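Local coordinates for protein malate dehydrogenase (Porphyromonas gingivalis, PDB 3FI9) that probably catalyses the NAD-dependent interconversion of malate and oxaloacetate, at residues C119-I125 / S145-L150; M247-A251 / T280-D284. One frame throughout, in Å; residues are numbered along the deposited sequence.

Interaction 1 of 2, residues C119-I125 / S145-L150; sequences CKHVIII and SQVTTL
His-121 reaches across from its own strand to Thr-148, the one side-chain-to-side-chain hydrogen bond between 119-125 and 145-150. From His-121 CB, 4.0 Å from Gln-146 O, the side chain runs with CG anti to the backbone N (chi1 -157°), which carries the imidazole over toward the second strand. There CG and ND1 pass beneath the carbonyl oxygen of Gln-146, which sits above one ring face near the rim. His-121 CE1 comes to 3.5 Å from Ser-145 O, and its NE2, the tip, meets Thr-148 OG1 edge-on in the ring plane at 2.9 Å, in a nearly straight bond; CD2 faces Thr-148 OG1 less closely. Thr-148 OG1 also lies 3.4 Å from Ile-123 CG1, whose side chain points the same way as Thr-148.

The backbones pair in parallel, with Val-122 opposite Val-147 and Ile-124 opposite Thr-149. Val-122 N donates to Gln-146 O at 2.8 Å, Thr-148 N to Val-122 O, and Ile-124 N to Thr-148 O. Before the strands begin, Gln-146 NE2 donates to Lys-120 O from above the carbonyl plane, while OE1 is held by Lys-143.

These are neighbouring strands of a Rossmann-type beta-alpha-beta unit linked by helix 129-140. That helix and 94-115 cover the Val-122 and Ile-124 face, helix 238-251 packs on Ile-123, and strand 77-82 flanks strand 121-124.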
ATOM      1  N   CYS A 119       1.308  -9.660 -25.535  1.00 23.93           N
ATOM      2  CA  CYS A 119       1.708  -9.008 -24.268  1.00 24.22           C
ATOM      3  C   CYS A 119       3.010  -8.248 -24.461  1.00 23.21           C
ATOM      4  O   CYS A 119       3.881  -8.718 -25.189  1.00 24.47           O
ATOM      5  CB  CYS A 119       1.915 -10.099 -23.184  1.00 24.93           C
ATOM      6  SG  CYS A 119       1.788  -9.483 -21.441  1.00 33.33           S
ATOM      7  N   LYS A 120       3.171  -7.093 -23.815  1.00 20.27           N
ATOM      8  CA  LYS A 120       4.383  -6.303 -23.971  1.00 20.67           C
ATOM      9  C   LYS A 120       5.457  -6.704 -22.926  1.00 20.44           C
ATOM     10  O   LYS A 120       6.628  -6.794 -23.239  1.00 21.26           O
ATOM     11  CB  LYS A 120       4.071  -4.802 -23.869  1.00 20.88           C
ATOM     12  CG  LYS A 120       3.346  -4.201 -25.139  1.00 24.58           C
ATOM     13  CD  LYS A 120       2.738  -2.840 -24.818  1.00 28.15           C
ATOM     14  CE  LYS A 120       3.092  -1.775 -25.821  1.00 34.92           C
ATOM     15  NZ  LYS A 120       2.073  -1.656 -26.874  1.00 34.91           N
ATOM     16  N   HIS A 121       5.050  -6.882 -21.682  1.00 17.55           N
ATOM     17  CA  HIS A 121       6.012  -7.224 -20.617  1.00 16.99           C
ATOM     18  C   HIS A 121       5.428  -8.046 -19.505  1.00 15.70           C
ATOM     19  O   HIS A 121       4.284  -7.846 -19.111  1.00 15.12           O
ATOM     20  CB  HIS A 121       6.616  -5.941 -20.000  1.00 15.80           C
ATOM     21  CG  HIS A 121       7.941  -6.174 -19.350  1.00 17.45           C
ATOM     22  ND1 HIS A 121       9.117  -6.144 -20.066  1.00 14.16           N
ATOM     23  CD2 HIS A 121       8.279  -6.482 -18.066  1.00 19.19           C
ATOM     24  CE1 HIS A 121      10.127  -6.429 -19.257  1.00 18.59           C
ATOM     25  NE2 HIS A 121       9.644  -6.658 -18.043  1.00 17.29           N
ATOM     26  N   VAL A 122       6.240  -8.936 -18.929  1.00 15.22           N
ATOM     27  CA  VAL A 122       5.754  -9.806 -17.902  1.00 15.91           C
ATOM     28  C   VAL A 122       6.823  -9.844 -16.820  1.00 15.48           C
ATOM     29  O   VAL A 122       8.001  -9.973 -17.141  1.00 14.56           O
ATOM     30  CB  VAL A 122       5.595 -11.276 -18.421  1.00 16.54           C
ATOM     31  CG1 VAL A 122       5.132 -12.169 -17.278  1.00 16.70           C
ATOM     32  CG2 VAL A 122       4.618 -11.306 -19.570  1.00 16.60           C
ATOM     33  N   ILE A 123       6.384  -9.737 -15.573  1.00 15.58           N
ATOM     34  CA  ILE A 123       7.271  -9.806 -14.394  1.00 15.36           C
ATOM     35  C   ILE A 123       6.849 -10.925 -13.467  1.00 15.32           C
ATOM     36  O   ILE A 123       5.676 -11.013 -13.024  1.00 15.02           O
ATOM     37  CB  ILE A 123       7.296  -8.442 -13.627  1.00 15.02           C
ATOM     38  CG1 ILE A 123       7.607  -7.276 -14.616  1.00 14.48           C
ATOM     39  CG2 ILE A 123       8.276  -8.544 -12.417  1.00 14.91           C
ATOM     40  CD1 ILE A 123       7.652  -5.863 -13.959  1.00 18.43           C
ATOM     41  N   ILE A 124       7.819 -11.785 -13.134  1.00 16.32           N
ATOM     42  CA  ILE A 124       7.562 -12.948 -12.342  1.00 16.56           C
ATOM     43  C   ILE A 124       8.255 -12.725 -10.993  1.00 18.05           C
ATOM     44  O   ILE A 124       9.448 -12.397 -10.979  1.00 18.08           O
ATOM     45  CB  ILE A 124       8.178 -14.165 -13.029  1.00 16.63           C
ATOM     46  CG1 ILE A 124       7.592 -14.379 -14.450  1.00 17.09           C
ATOM     47  CG2 ILE A 124       7.991 -15.397 -12.136  1.00 18.04           C
ATOM     48  CD1 ILE A 124       6.088 -14.617 -14.425  1.00 20.49           C
ATOM     49  N   ILE A 125       7.551 -12.873  -9.871  1.00 17.84           N
ATOM     50  CA  ILE A 125       8.234 -12.575  -8.607  1.00 20.32           C
ATOM     51  C   ILE A 125       8.297 -13.745  -7.625  1.00 21.51           C
ATOM     52  O   ILE A 125       9.031 -13.686  -6.630  1.00 22.72           O
ATOM     53  CB  ILE A 125       7.661 -11.319  -7.900  1.00 20.46           C
ATOM     54  CG1 ILE A 125       6.443 -11.666  -7.039  1.00 22.60           C
ATOM     55  CG2 ILE A 125       7.471 -10.152  -8.938  1.00 20.61           C
ATOM     56  CD1 ILE A 125       6.266 -10.686  -5.876  1.00 24.26           C
ATOM     57  N   SER A 145      13.683  -9.630 -24.073  1.00 19.97           N
ATOM     58  CA  SER A 145      13.472  -8.298 -23.569  1.00 19.50           C
ATOM     59  C   SER A 145      12.102  -8.085 -22.886  1.00 18.85           C
ATOM     60  O   SER A 145      11.861  -7.050 -22.269  1.00 18.90           O
ATOM     61  CB  SER A 145      13.575  -7.317 -24.722  1.00 21.71           C
ATOM     62  OG  SER A 145      12.470  -7.577 -25.574  1.00 23.72           O
ATOM     63  N   GLN A 146      11.218  -9.071 -22.959  1.00 18.47           N
ATOM     64  CA  GLN A 146       9.864  -8.873 -22.477  1.00 17.87           C
ATOM     65  C   GLN A 146       9.592  -9.485 -21.114  1.00 17.17           C
ATOM     66  O   GLN A 146       8.472  -9.404 -20.624  1.00 18.78           O
ATOM     67  CB  GLN A 146       8.880  -9.449 -23.506  1.00 18.75           C
ATOM     68  CG  GLN A 146       8.970  -8.762 -24.922  1.00 16.94           C
ATOM     69  CD  GLN A 146       7.953  -9.338 -25.860  1.00 16.74           C
ATOM     70  OE1 GLN A 146       8.233 -10.315 -26.544  1.00 19.97           O
ATOM     71  NE2 GLN A 146       6.726  -8.784 -25.850  1.00 16.95           N
ATOM     72  N   VAL A 147      10.564 -10.177 -20.530  1.00 16.99           N
ATOM     73  CA  VAL A 147      10.332 -10.833 -19.229  1.00 16.90           C
ATOM     74  C   VAL A 147      11.413 -10.484 -18.227  1.00 17.12           C
ATOM     75  O   VAL A 147      12.582 -10.611 -18.550  1.00 18.92           O
ATOM     76  CB  VAL A 147      10.258 -12.381 -19.358  1.00 16.20           C
ATOM     77  CG1 VAL A 147       9.975 -13.070 -17.976  1.00 19.19           C
ATOM     78  CG2 VAL A 147       9.173 -12.767 -20.369  1.00 17.04           C
ATOM     79  N   THR A 148      11.022 -10.044 -17.023  1.00 17.06           N
ATOM     80  CA  THR A 148      11.971  -9.776 -15.926  1.00 17.18           C
ATOM     81  C   THR A 148      11.481 -10.432 -14.637  1.00 16.71           C
ATOM     82  O   THR A 148      10.324 -10.858 -14.537  1.00 16.10           O
ATOM     83  CB  THR A 148      12.119  -8.271 -15.631  1.00 16.85           C
ATOM     84  OG1 THR A 148      10.815  -7.662 -15.573  1.00 17.70           O
ATOM     85  CG2 THR A 148      12.928  -7.591 -16.743  1.00 19.67           C
ATOM     86  N   THR A 149      12.374 -10.537 -13.650  1.00 15.56           N
ATOM     87  CA  THR A 149      11.981 -10.957 -12.328  1.00 14.82           C
ATOM     88  C   THR A 149      12.384  -9.891 -11.307  1.00 14.75           C
ATOM     89  O   THR A 149      13.318  -9.149 -11.528  1.00 13.85           O
ATOM     90  CB  THR A 149      12.666 -12.308 -11.915  1.00 15.93           C
ATOM     91  OG1 THR A 149      14.092 -12.148 -11.916  1.00 18.28           O
ATOM     92  CG2 THR A 149      12.345 -13.421 -12.965  1.00 17.89           C
ATOM     93  N   LEU A 150      11.648  -9.816 -10.201  1.00 15.70           N
ATOM     94  CA  LEU A 150      12.038  -9.025  -9.045  1.00 15.44           C
ATOM     95  C   LEU A 150      13.362  -9.579  -8.480  1.00 16.09           C
ATOM     96  O   LEU A 150      13.434 -10.755  -8.090  1.00 18.08           O
ATOM     97  CB  LEU A 150      10.970  -9.171  -7.956  1.00 15.86           C
ATOM     98  CG  LEU A 150      11.357  -8.588  -6.601  1.00 15.05           C
ATOM     99  CD1 LEU A 150      11.501  -7.058  -6.789  1.00 14.68           C
ATOM    100  CD2 LEU A 150      10.340  -8.970  -5.476  1.00 15.72           C
TER

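Interaction 2 of 2, residues M247-A251 / T280-D284; sequences MIRAA and TITKD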
ATOM      1  N   MET A 247       8.777  -1.620 -11.201  1.00 13.00           N
ATOM      2  CA  MET A 247       9.301  -2.253 -12.452  1.00 13.62           C
ATOM      3  C   MET A 247       8.289  -2.188 -13.610  1.00 14.32           C
ATOM      4  O   MET A 247       8.682  -1.813 -14.748  1.00 14.73           O
ATOM      5  CB  MET A 247       9.743  -3.723 -12.241  1.00 13.42           C
ATOM      6  CG  MET A 247      10.771  -3.902 -11.091  1.00 13.59           C
ATOM      7  SD  MET A 247      11.128  -5.643 -10.780  1.00  6.06           S
ATOM      8  CE  MET A 247      11.721  -6.208 -12.339  1.00  9.48           C
ATOM      9  N   ILE A 248       7.040  -2.604 -13.375  1.00 14.13           N
ATOM     10  CA  ILE A 248       6.055  -2.600 -14.477  1.00 15.96           C
ATOM     11  C   ILE A 248       5.745  -1.139 -14.932  1.00 16.65           C
ATOM     12  O   ILE A 248       5.541  -0.848 -16.118  1.00 17.63           O
ATOM     13  CB  ILE A 248       4.757  -3.387 -14.130  1.00 16.47           C
ATOM     14  CG1 ILE A 248       4.116  -3.907 -15.425  1.00 16.21           C
ATOM     15  CG2 ILE A 248       3.748  -2.539 -13.260  1.00 13.65           C
ATOM     16  CD1 ILE A 248       4.947  -4.992 -16.134  1.00 17.58           C
ATOM     17  N   ARG A 249       5.752  -0.205 -13.999  1.00 17.57           N
ATOM     18  CA  ARG A 249       5.665   1.197 -14.417  1.00 18.37           C
ATOM     19  C   ARG A 249       6.746   1.594 -15.448  1.00 19.24           C
ATOM     20  O   ARG A 249       6.448   2.268 -16.435  1.00 19.59           O
ATOM     21  CB  ARG A 249       5.695   2.148 -13.239  1.00 17.65           C
ATOM     22  CG  ARG A 249       5.773   3.614 -13.702  1.00 19.54           C
ATOM     23  CD  ARG A 249       5.518   4.531 -12.542  1.00 19.04           C
ATOM     24  NE  ARG A 249       6.623   4.529 -11.593  1.00 21.41           N
ATOM     25  CZ  ARG A 249       6.610   5.238 -10.457  1.00 26.12           C
ATOM     26  NH1 ARG A 249       5.571   6.024 -10.173  1.00 23.50           N
ATOM     27  NH2 ARG A 249       7.642   5.205  -9.630  1.00 22.29           N
ATOM     28  N   ALA A 250       7.993   1.175 -15.231  1.00 18.75           N
ATOM     29  CA  ALA A 250       9.082   1.457 -16.172  1.00 19.15           C
ATOM     30  C   ALA A 250       8.823   0.808 -17.522  1.00 18.59           C
ATOM     31  O   ALA A 250       9.031   1.414 -18.564  1.00 19.43           O
ATOM     32  CB  ALA A 250      10.429   0.947 -15.584  1.00 19.00           C
ATOM     33  N   ALA A 251       8.390  -0.445 -17.501  1.00 18.83           N
ATOM     34  CA  ALA A 251       8.079  -1.158 -18.742  1.00 19.51           C
ATOM     35  C   ALA A 251       6.929  -0.511 -19.501  1.00 20.41           C
ATOM     36  O   ALA A 251       6.808  -0.723 -20.695  1.00 20.13           O
ATOM     37  CB  ALA A 251       7.745  -2.607 -18.470  1.00 18.50           C
ATOM     38  N   THR A 280      18.265  -1.944 -17.443  1.00 24.44           N
ATOM     39  CA  THR A 280      17.346  -0.826 -17.538  1.00 25.03           C
ATOM     40  C   THR A 280      16.097  -1.344 -18.233  1.00 23.43           C
ATOM     41  O   THR A 280      16.154  -2.047 -19.214  1.00 22.98           O
ATOM     42  CB  THR A 280      17.926   0.488 -18.183  1.00 26.37           C
ATOM     43  OG1 THR A 280      17.319   0.771 -19.457  1.00 32.72           O
ATOM     44  CG2 THR A 280      19.426   0.418 -18.329  1.00 26.82           C
ATOM     45  N   ILE A 281      14.970  -1.022 -17.636  1.00 22.44           N
ATOM     46  CA  ILE A 281      13.689  -1.415 -18.137  1.00 20.84           C
ATOM     47  C   ILE A 281      13.055  -0.146 -18.662  1.00 21.99           C
ATOM     48  O   ILE A 281      12.998   0.868 -17.966  1.00 23.22           O
ATOM     49  CB  ILE A 281      12.865  -1.945 -16.977  1.00 20.95           C
ATOM     50  CG1 ILE A 281      13.586  -3.146 -16.335  1.00 18.06           C
ATOM     51  CG2 ILE A 281      11.469  -2.261 -17.425  1.00 18.09           C
ATOM     52  CD1 ILE A 281      12.789  -3.736 -15.177  1.00 19.01           C
ATOM     53  N   THR A 282      12.666  -0.152 -19.929  1.00 22.76           N
ATOM     54  CA  THR A 282      11.992   1.010 -20.498  1.00 23.25           C
ATOM     55  C   THR A 282      10.772   0.504 -21.286  1.00 23.74           C
ATOM     56  O   THR A 282      10.443  -0.687 -21.246  1.00 23.09           O
ATOM     57  CB  THR A 282      12.919   1.775 -21.455  1.00 23.35           C
ATOM     58  OG1 THR A 282      13.100   0.985 -22.619  1.00 22.60           O
ATOM     59  CG2 THR A 282      14.302   2.001 -20.818  1.00 24.43           C
ATOM     60  N   LYS A 283      10.099   1.393 -22.014  1.00 25.28           N
ATOM     61  CA  LYS A 283       9.018   0.982 -22.897  1.00 27.47           C
ATOM     62  C   LYS A 283       9.478  -0.066 -23.898  1.00 28.25           C
ATOM     63  O   LYS A 283       8.659  -0.789 -24.473  1.00 28.80           O
ATOM     64  CB  LYS A 283       8.474   2.194 -23.662  1.00 28.13           C
ATOM     65  CG  LYS A 283       9.453   2.749 -24.701  1.00 30.83           C
ATOM     66  CD  LYS A 283       9.014   4.147 -25.180  1.00 35.09           C
ATOM     67  CE  LYS A 283      10.070   4.757 -26.121  1.00 35.98           C
ATOM     68  NZ  LYS A 283      10.046   6.246 -26.056  1.00 40.47           N
ATOM     69  N   ASP A 284      10.781  -0.135 -24.137  1.00 27.71           N
ATOM     70  CA  ASP A 284      11.305  -1.134 -25.058  1.00 28.91           C
ATOM     71  C   ASP A 284      11.704  -2.426 -24.390  1.00 27.64           C
ATOM     72  O   ASP A 284      12.338  -3.265 -25.019  1.00 28.82           O
ATOM     73  CB  ASP A 284      12.492  -0.578 -25.838  1.00 29.15           C
ATOM     74  CG  ASP A 284      12.090   0.588 -26.720  1.00 32.00           C
ATOM     75  OD1 ASP A 284      11.086   0.453 -27.446  1.00 34.64           O
ATOM     76  OD2 ASP A 284      12.751   1.634 -26.646  1.00 35.65           O
TER
HETATM   77  O   HOH W   1       7.796  -2.790 -22.197  1.00 27.94           O
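Ala-251, at the end of helix 238-251, meets Thr-282 and Lys-283 through CA-H...O contacts and a water, with no direct conventional hydrogen bond between the two segments. Ala-251 CA points at Thr-282 O at 3.5 Å, and in return Lys-283 CA faces Ala-251 O at 3.6 Å with an almost linear approach (170° at the hydrogen). The polar link is water-mediated: one water donates to Ala-251 O at 2.7 Å and, more weakly, to Lys-283 O, tying the last helical carbonyl to the turn.

Ile-281 supplies the apolar part. Its CB projects toward the helix, and its two branches part to meet different residues. CG2, anti to the backbone N, settles against the final turn, 3.6 Å from Ala-251 N and 3.8 Å from Ala-250 CB; Ala-251 CB also touches it. The other branch extends (chi2 -179°) and carries CD1 to Met-247 CE at 3.9 Å. Met-247 meets it through its terminal methyl because the chain bends at the thioether (chi3 58°). The small side chains of Ala-250 and Ala-251 let the strand come close, with Ala-250 CB also 3.5 Å from Ile-281 O.

Beyond Thr-282 the chain turns: its OG1 accepts from Asp-284 N, an ST turn that leads toward the antiparallel strand 285-288. Ala-261 of strand 261-267 touches both Met-247 and Ile-281, adding to their apolar surroundings. The arrangement is helix-on-strand packing within the alpha/beta C-terminal domain of the lactate/malate dehydrogenase fold, where the end of a long helix lies against strand 279-282 and the turn that joins it to 285-288.

Overall arrangement
Interactions 1 and 2 lie about 9 Å apart, centre to centre, and meet directly through helix 238-251. Ile-123 CD1 packs 3.4 Å from Ile-248 N, and Met-247 CE lies 3.4 Å from Thr-149 O. The end of that helix and Ile-281 lie side by side over the Ile-123/Thr-148 face of the parallel strands, with Met-247 touching both the strands and Ile-281. Interaction 1 includes Ile-125, a predicted NAD(+)-binding residue whose side chain is about 4 Å from that of Ile-20, another predicted member of the site. Interaction 2 is more remote: the Met-247 side chain is about 6 Å from the side chain of Ile-125 and about 11 Å from that of Ile-20.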